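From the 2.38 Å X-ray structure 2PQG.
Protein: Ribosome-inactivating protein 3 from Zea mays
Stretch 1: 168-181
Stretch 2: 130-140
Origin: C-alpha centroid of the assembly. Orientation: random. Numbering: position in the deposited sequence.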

ATOM      1  N   ASP A 168     -12.812  18.329  -2.513  1.00 24.55           N
ATOM      2  CA  ASP A 168     -11.803  17.350  -2.102  1.00 25.26           C
ATOM      3  C   ASP A 168     -11.665  17.308  -0.577  1.00 25.92           C
ATOM      4  O   ASP A 168     -10.591  17.578  -0.037  1.00 27.05           O
ATOM      5  CB  ASP A 168     -10.465  17.704  -2.752  1.00 22.63           C
ATOM      6  CG  ASP A 168      -9.534  16.516  -2.855  1.00 26.17           C
ATOM      7  OD1 ASP A 168      -9.984  15.375  -2.606  1.00 23.88           O
ATOM      8  OD2 ASP A 168      -8.349  16.723  -3.197  1.00 27.27           O
ATOM      9  N   PRO A 169     -12.760  16.964   0.132  1.00 26.12           N
ATOM     10  CA  PRO A 169     -12.807  16.877   1.598  1.00 26.86           C
ATOM     11  C   PRO A 169     -11.787  15.935   2.254  1.00 29.44           C
ATOM     12  O   PRO A 169     -11.200  16.303   3.275  1.00 29.29           O
ATOM     13  CB  PRO A 169     -14.249  16.449   1.877  1.00 26.02           C
ATOM     14  CG  PRO A 169     -15.004  17.008   0.707  1.00 27.12           C
ATOM     15  CD  PRO A 169     -14.088  16.681  -0.441  1.00 25.39           C
ATOM     16  N   GLN A 170     -11.579  14.734   1.700  1.00 29.55           N
ATOM     17  CA  GLN A 170     -10.609  13.805   2.291  1.00 30.95           C
ATOM     18  C   GLN A 170      -9.275  13.820   1.551  1.00 28.64           C
ATOM     19  O   GLN A 170      -8.625  12.775   1.401  1.00 27.32           O
ATOM     20  CB  GLN A 170     -11.113  12.349   2.315  1.00 37.17           C
ATOM     21  CG  GLN A 170     -12.614  12.142   2.278  1.00 41.83           C
ATOM     22  CD  GLN A 170     -13.227  11.889   3.639  1.00 46.77           C
ATOM     23  OE1 GLN A 170     -12.982  10.858   4.263  1.00 48.48           O
ATOM     24  NE2 GLN A 170     -14.038  12.833   4.104  1.00 51.24           N
ATOM     25  N   ALA A 171      -8.872  14.993   1.075  1.00 24.47           N
ATOM     26  CA  ALA A 171      -7.591  15.120   0.398  1.00 23.11           C
ATOM     27  C   ALA A 171      -6.550  14.630   1.399  1.00 22.21           C
ATOM     28  O   ALA A 171      -5.648  13.866   1.050  1.00 22.68           O
ATOM     29  CB  ALA A 171      -7.316  16.587   0.024  1.00 17.00           C
ATOM     30  N   ASP A 172      -6.701  15.066   2.650  1.00 20.78           N
ATOM     31  CA  ASP A 172      -5.779  14.691   3.720  1.00 19.52           C
ATOM     32  C   ASP A 172      -5.731  13.182   3.939  1.00 17.38           C
ATOM     33  O   ASP A 172      -4.650  12.603   4.057  1.00 15.59           O
ATOM     34  CB  ASP A 172      -6.165  15.395   5.024  1.00 22.51           C
ATOM     35  CG  ASP A 172      -5.232  15.055   6.166  1.00 24.99           C
ATOM     36  OD1 ASP A 172      -4.010  15.297   6.035  1.00 20.98           O
ATOM     37  OD2 ASP A 172      -5.729  14.542   7.193  1.00 32.94           O
ATOM     38  N   THR A 173      -6.900  12.553   3.997  1.00 15.47           N
ATOM     39  CA  THR A 173      -6.981  11.116   4.177  1.00 14.97           C
ATOM     40  C   THR A 173      -6.350  10.403   2.972  1.00 16.65           C
ATOM     41  O   THR A 173      -5.535   9.499   3.139  1.00 20.18           O
ATOM     42  CB  THR A 173      -8.445  10.661   4.331  1.00 16.33           C
ATOM     43  OG1 THR A 173      -8.982  11.185   5.549  1.00 19.57           O
ATOM     44  CG2 THR A 173      -8.540   9.152   4.362  1.00 17.08           C
ATOM     45  N   LYS A 174      -6.718  10.799   1.759  1.00 15.25           N
ATOM     46  CA  LYS A 174      -6.136  10.159   0.582  1.00 15.00           C
ATOM     47  C   LYS A 174      -4.617  10.218   0.636  1.00 14.57           C
ATOM     48  O   LYS A 174      -3.930   9.297   0.204  1.00 18.36           O
ATOM     49  CB  LYS A 174      -6.590  10.849  -0.703  1.00 10.87           C
ATOM     50  CG  LYS A 174      -8.046  10.690  -1.016  1.00 16.88           C
ATOM     51  CD  LYS A 174      -8.319  11.204  -2.407  1.00 23.33           C
ATOM     52  CE  LYS A 174      -9.786  11.453  -2.612  1.00 29.74           C
ATOM     53  NZ  LYS A 174      -9.973  12.392  -3.743  1.00 37.40           N
ATOM     54  N   SER A 175      -4.105  11.319   1.168  1.00 15.20           N
ATOM     55  CA  SER A 175      -2.675  11.543   1.267  1.00 14.72           C
ATOM     56  C   SER A 175      -2.005  10.603   2.256  1.00 13.36           C
ATOM     57  O   SER A 175      -0.977  10.007   1.946  1.00 13.05           O
ATOM     58  CB  SER A 175      -2.420  12.994   1.664  1.00 14.07           C
ATOM     59  OG  SER A 175      -1.045  13.221   1.879  1.00 18.24           O
ATOM     60  N   LYS A 176      -2.590  10.479   3.443  1.00 14.49           N
ATOM     61  CA  LYS A 176      -2.054   9.608   4.482  1.00 15.42           C
ATOM     62  C   LYS A 176      -2.186   8.137   4.073  1.00 19.65           C
ATOM     63  O   LYS A 176      -1.303   7.313   4.349  1.00 20.37           O
ATOM     64  CB  LYS A 176      -2.791   9.870   5.792  1.00 12.14           C
ATOM     65  CG  LYS A 176      -2.595  11.306   6.306  1.00 15.41           C
ATOM     66  CD  LYS A 176      -1.115  11.561   6.577  1.00 20.59           C
ATOM     67  CE  LYS A 176      -0.826  12.951   7.121  1.00 20.71           C
ATOM     68  NZ  LYS A 176      -0.717  13.948   6.033  1.00 27.79           N
ATOM     69  N   LEU A 177      -3.281   7.811   3.393  1.00 17.37           N
ATOM     70  CA  LEU A 177      -3.504   6.444   2.954  1.00 19.03           C
ATOM     71  C   LEU A 177      -2.524   5.973   1.891  1.00 19.58           C
ATOM     72  O   LEU A 177      -2.049   4.842   1.955  1.00 18.67           O
ATOM     73  CB  LEU A 177      -4.941   6.268   2.455  1.00 17.07           C
ATOM     74  CG  LEU A 177      -5.970   6.035   3.571  1.00 14.08           C
ATOM     75  CD1 LEU A 177      -7.364   5.897   2.993  1.00  6.63           C
ATOM     76  CD2 LEU A 177      -5.590   4.778   4.354  1.00 14.50           C
ATOM     77  N   VAL A 178      -2.200   6.832   0.926  1.00 21.75           N
ATOM     78  CA  VAL A 178      -1.272   6.432  -0.130  1.00 21.71           C
ATOM     79  C   VAL A 178       0.184   6.372   0.347  1.00 21.17           C
ATOM     80  O   VAL A 178       1.058   5.911  -0.378  1.00 26.05           O
ATOM     81  CB  VAL A 178      -1.384   7.364  -1.368  1.00 19.43           C
ATOM     82  CG1 VAL A 178      -0.701   8.687  -1.087  1.00 14.67           C
ATOM     83  CG2 VAL A 178      -0.814   6.666  -2.600  1.00 10.74           C
ATOM     84  N   LYS A 179       0.448   6.835   1.561  1.00 19.05           N
ATOM     85  CA  LYS A 179       1.803   6.770   2.091  1.00 18.35           C
ATOM     86  C   LYS A 179       1.986   5.378   2.691  1.00 20.98           C
ATOM     87  O   LYS A 179       3.073   4.786   2.610  1.00 22.09           O
ATOM     88  CB  LYS A 179       2.015   7.825   3.176  1.00 15.03           C
ATOM     89  CG  LYS A 179       2.028   9.249   2.671  1.00 11.14           C
ATOM     90  CD  LYS A 179       2.233  10.221   3.815  1.00 12.00           C
ATOM     91  CE  LYS A 179       2.404  11.638   3.303  1.00 17.44           C
ATOM     92  NZ  LYS A 179       3.484  11.706   2.289  1.00 22.04           N
ATOM     93  N   LEU A 180       0.912   4.856   3.286  1.00 18.10           N
ATOM     94  CA  LEU A 180       0.941   3.532   3.906  1.00 18.38           C
ATOM     95  C   LEU A 180       0.821   2.438   2.853  1.00 17.43           C
ATOM     96  O   LEU A 180       1.376   1.354   3.011  1.00 13.00           O
ATOM     97  CB  LEU A 180      -0.191   3.396   4.929  1.00 16.41           C
ATOM     98  CG  LEU A 180      -0.186   4.415   6.074  1.00 17.36           C
ATOM     99  CD1 LEU A 180      -1.406   4.182   6.958  1.00 13.60           C
ATOM    100  CD2 LEU A 180       1.109   4.309   6.881  1.00 10.83           C
ATOM    101  N   VAL A 181       0.092   2.733   1.781  1.00 19.59           N
ATOM    102  CA  VAL A 181      -0.084   1.778   0.700  1.00 19.41           C
ATOM    103  C   VAL A 181       1.275   1.480   0.081  1.00 17.95           C
ATOM    104  O   VAL A 181       1.601   0.324  -0.169  1.00 20.14           O
ATOM    105  CB  VAL A 181      -1.049   2.318  -0.389  1.00 20.00           C
ATOM    106  CG1 VAL A 181      -1.091   1.360  -1.577  1.00 19.19           C
ATOM    107  CG2 VAL A 181      -2.449   2.475   0.189  1.00 18.02           C
TER
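Stretch 2 (130-140) RAVNDLAKKKK

The contact between stretches 130-140 and 168-181 is a helix-on-helix packing held by interlocking side chains, with no direct hydrogen bond between the two stretches and a single water joining them at one end. It illustrates a general principle: two helices can be locked together by shape, with even a lysine lending its aliphatic chain to the packing.

Stretch 2 enters already helical, in a helix that begins earlier in the chain, with backbone bonds such as Leu 135 N to Ala 131 O at 2.9 Å. It then passes through a type I turn from Leu 135 to Lys 138, closed by Lys 138 N to Leu 135 O at 2.9 Å, and Lys 139 and Lys 140 follow in extended and non-regular conformation. Stretch 1 opens with its own type I turn, Asp 168 to Ala 171, places Gln 170 at the N-cap position and continues as a helix from Ala 171. The two helices run in roughly opposing directions, 134° between their N-to-C directions (signed crossing angle -134°), and their axes approach to 9.1 Å. The backbones come nearer at Ala 131, whose CA is 4.7 Å from the CA of Lys 176, than at Leu 135, whose CA is 6.8 Å from the CA of Thr 173.

Each helix supplies a knob for the other. The side chain of Leu 135 leaves its backbone sideways, but its end reaches into a hole formed by Thr 173, Lys 176, Leu 177 and Leu 180. Its CD1 lies 3.5 Å from Leu 177 CD2 and 3.9 Å from Leu 180 CD1, and its CD2 is 3.7 Å from Thr 173 CG2. In return, Lys 176 settles among Arg 130, Ala 131, Asp 134 and Leu 135, using its aliphatic chain as packing surface: its CD is 3.4 Å from Ala 131 CA, and its CB is 3.9 Å from Leu 135 CG. Leu 180 CD2 adds a looser contact, 4.2 Å from Ala 131 CB.

Charge plays a less tidy part. Asp 134 OD2 and Asp 172 OD2 lie only 2.8 Å apart, a close approach of like charges. Lys 176 is nearby, its NZ forming a salt bridge with Asp 172 OD1 at 3.6 Å within stretch 1; the same NZ is 4.2 Å from Asp 134 OD2, beyond salt-bridge range.

Past the turn, the side chains of Lys 138 and Lys 139 come up to the start of the stretch 1 helix. Lys 138 CD is 3.6 Å from Thr 173 OG1. Lys 139 NZ gives a hydrogen bond to O of water 1 at 2.9 Å, and that O donates to Pro 169 O at 3.0 Å, while Thr 173 N donates a weak bond to the same water O at 3.5 Å. The water thus bridges a gap that Lys 139 NZ, 4.4 Å from Pro 169 O, does not close directly.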

ATOM      1  N   ARG A 130       2.714  10.333  11.462  1.00 16.36           N
ATOM      2  CA  ARG A 130       1.661  11.314  11.239  1.00 17.78           C
ATOM      3  C   ARG A 130       0.442  10.731  10.520  1.00 18.28           C
ATOM      4  O   ARG A 130      -0.700  11.115  10.792  1.00 20.23           O
ATOM      5  CB  ARG A 130       2.208  12.507  10.451  1.00 21.27           C
ATOM      6  CG  ARG A 130       3.220  13.337  11.215  1.00 23.89           C
ATOM      7  CD  ARG A 130       3.390  14.712  10.599  1.00 27.56           C
ATOM      8  NE  ARG A 130       4.125  14.678   9.338  1.00 37.02           N
ATOM      9  CZ  ARG A 130       5.437  14.479   9.242  1.00 39.43           C
ATOM     10  NH1 ARG A 130       6.163  14.295  10.337  1.00 41.76           N
ATOM     11  NH2 ARG A 130       6.024  14.471   8.051  1.00 41.73           N
ATOM     12  N   ALA A 131       0.687   9.809   9.597  1.00 18.28           N
ATOM     13  CA  ALA A 131      -0.391   9.167   8.855  1.00 17.50           C
ATOM     14  C   ALA A 131      -1.286   8.353   9.784  1.00 17.56           C
ATOM     15  O   ALA A 131      -2.513   8.431   9.702  1.00 20.34           O
ATOM     16  CB  ALA A 131       0.188   8.273   7.773  1.00 20.70           C
ATOM     17  N   VAL A 132      -0.671   7.568  10.666  1.00 17.13           N
ATOM     18  CA  VAL A 132      -1.430   6.758  11.608  1.00 18.92           C
ATOM     19  C   VAL A 132      -2.181   7.652  12.595  1.00 21.73           C
ATOM     20  O   VAL A 132      -3.379   7.471  12.821  1.00 21.65           O
ATOM     21  CB  VAL A 132      -0.511   5.780  12.390  1.00 19.67           C
ATOM     22  CG1 VAL A 132      -1.300   5.076  13.497  1.00 15.64           C
ATOM     23  CG2 VAL A 132       0.069   4.743  11.438  1.00 18.52           C
ATOM     24  N   ASN A 133      -1.489   8.631  13.167  1.00 22.46           N
ATOM     25  CA  ASN A 133      -2.128   9.519  14.126  1.00 25.89           C
ATOM     26  C   ASN A 133      -3.292  10.263  13.492  1.00 26.78           C
ATOM     27  O   ASN A 133      -4.310  10.501  14.139  1.00 30.41           O
ATOM     28  CB  ASN A 133      -1.096  10.493  14.705  1.00 25.52           C
ATOM     29  CG  ASN A 133      -0.150   9.817  15.687  1.00 28.07           C
ATOM     30  OD1 ASN A 133       0.946  10.311  15.954  1.00 28.36           O
ATOM     31  ND2 ASN A 133      -0.578   8.678  16.238  1.00 28.98           N
ATOM     32  N   ASP A 134      -3.139  10.604  12.219  1.00 29.62           N
ATOM     33  CA  ASP A 134      -4.166  11.318  11.471  1.00 30.22           C
ATOM     34  C   ASP A 134      -5.364  10.409  11.201  1.00 29.62           C
ATOM     35  O   ASP A 134      -6.502  10.761  11.517  1.00 31.64           O
ATOM     36  CB  ASP A 134      -3.594  11.796  10.136  1.00 35.18           C
ATOM     37  CG  ASP A 134      -4.349  12.976   9.560  1.00 39.12           C
ATOM     38  OD1 ASP A 134      -5.596  12.974   9.590  1.00 43.85           O
ATOM     39  OD2 ASP A 134      -3.686  13.909   9.063  1.00 44.80           O
ATOM     40  N   LEU A 135      -5.099   9.243  10.612  1.00 25.22           N
ATOM     41  CA  LEU A 135      -6.155   8.287  10.281  1.00 22.30           C
ATOM     42  C   LEU A 135      -6.844   7.683  11.506  1.00 20.18           C
ATOM     43  O   LEU A 135      -7.993   7.234  11.427  1.00 16.71           O
ATOM     44  CB  LEU A 135      -5.594   7.176   9.380  1.00 17.96           C
ATOM     45  CG  LEU A 135      -5.166   7.658   7.990  1.00 13.40           C
ATOM     46  CD1 LEU A 135      -4.496   6.517   7.239  1.00 15.92           C
ATOM     47  CD2 LEU A 135      -6.385   8.188   7.218  1.00  4.78           C
ATOM     48  N   ALA A 136      -6.143   7.672  12.636  1.00 20.77           N
ATOM     49  CA  ALA A 136      -6.717   7.142  13.869  1.00 23.95           C
ATOM     50  C   ALA A 136      -7.897   8.019  14.245  1.00 25.72           C
ATOM     51  O   ALA A 136      -8.734   7.629  15.050  1.00 29.47           O
ATOM     52  CB  ALA A 136      -5.689   7.158  14.986  1.00 20.03           C
ATOM     53  N   LYS A 137      -7.949   9.212  13.656  1.00 29.37           N
ATOM     54  CA  LYS A 137      -9.031  10.154  13.918  1.00 32.04           C
ATOM     55  C   LYS A 137      -9.973  10.320  12.735  1.00 33.06           C
ATOM     56  O   LYS A 137     -10.772  11.257  12.740  1.00 34.82           O
ATOM     57  CB  LYS A 137      -8.491  11.541  14.253  1.00 31.89           C
ATOM     58  CG  LYS A 137      -7.233  11.551  15.057  1.00 35.76           C
ATOM     59  CD  LYS A 137      -7.033  12.912  15.677  1.00 42.46           C
ATOM     60  CE  LYS A 137      -5.846  12.900  16.616  1.00 44.23           C
ATOM     61  NZ  LYS A 137      -6.089  13.775  17.795  1.00 46.11           N
ATOM     62  N   LYS A 138      -9.892   9.445  11.729  1.00 33.42           N
ATOM     63  CA  LYS A 138     -10.780   9.584  10.578  1.00 36.11           C
ATOM     64  C   LYS A 138     -12.161   9.930  11.085  1.00 40.66           C
ATOM     65  O   LYS A 138     -12.761   9.214  11.885  1.00 40.28           O
ATOM     66  CB  LYS A 138     -10.871   8.312   9.740  1.00 35.73           C
ATOM     67  CG  LYS A 138     -11.873   8.443   8.594  1.00 32.93           C
ATOM     68  CD  LYS A 138     -11.266   9.086   7.366  1.00 33.61           C
ATOM     69  CE  LYS A 138     -12.314   9.861   6.585  1.00 34.26           C
ATOM     70  NZ  LYS A 138     -13.582   9.106   6.413  1.00 31.13           N
ATOM     71  N   LYS A 139     -12.649  11.056  10.596  1.00 46.04           N
ATOM     72  CA  LYS A 139     -13.935  11.602  10.979  1.00 50.26           C
ATOM     73  C   LYS A 139     -14.942  11.325   9.895  1.00 52.54           C
ATOM     74  O   LYS A 139     -14.589  11.076   8.747  1.00 52.88           O
ATOM     75  CB  LYS A 139     -13.794  13.114  11.138  1.00 48.08           C
ATOM     76  CG  LYS A 139     -13.331  13.825   9.839  1.00 47.99           C
ATOM     77  CD  LYS A 139     -12.006  13.259   9.304  1.00 41.22           C
ATOM     78  CE  LYS A 139     -11.315  14.209   8.373  1.00 38.10           C
ATOM     79  NZ  LYS A 139     -11.644  13.995   6.937  1.00 39.54           N
ATOM     80  N   LYS A 140     -16.211  11.395  10.242  1.00 55.28           N
ATOM     81  CA  LYS A 140     -17.278  11.185   9.264  1.00 59.27           C
ATOM     82  C   LYS A 140     -17.627  12.504   8.610  1.00 61.11           C
ATOM     83  O   LYS A 140     -18.235  12.569   7.530  1.00 63.90           O
ATOM     84  CB  LYS A 140     -18.544  10.722   9.960  1.00 59.90           C
ATOM     85  CG  LYS A 140     -18.462  10.647  11.505  1.00 64.67           C
ATOM     86  CD  LYS A 140     -19.484   9.665  12.072  1.00 64.27           C
ATOM     87  CE  LYS A 140     -20.909  10.157  11.871  1.00 62.28           C
ATOM     88  NZ  LYS A 140     -21.905   9.078  12.097  1.00 59.75           N
TER
HETATM   89  O   HOH W   1      -9.497  14.587   5.055  1.00 38.99           O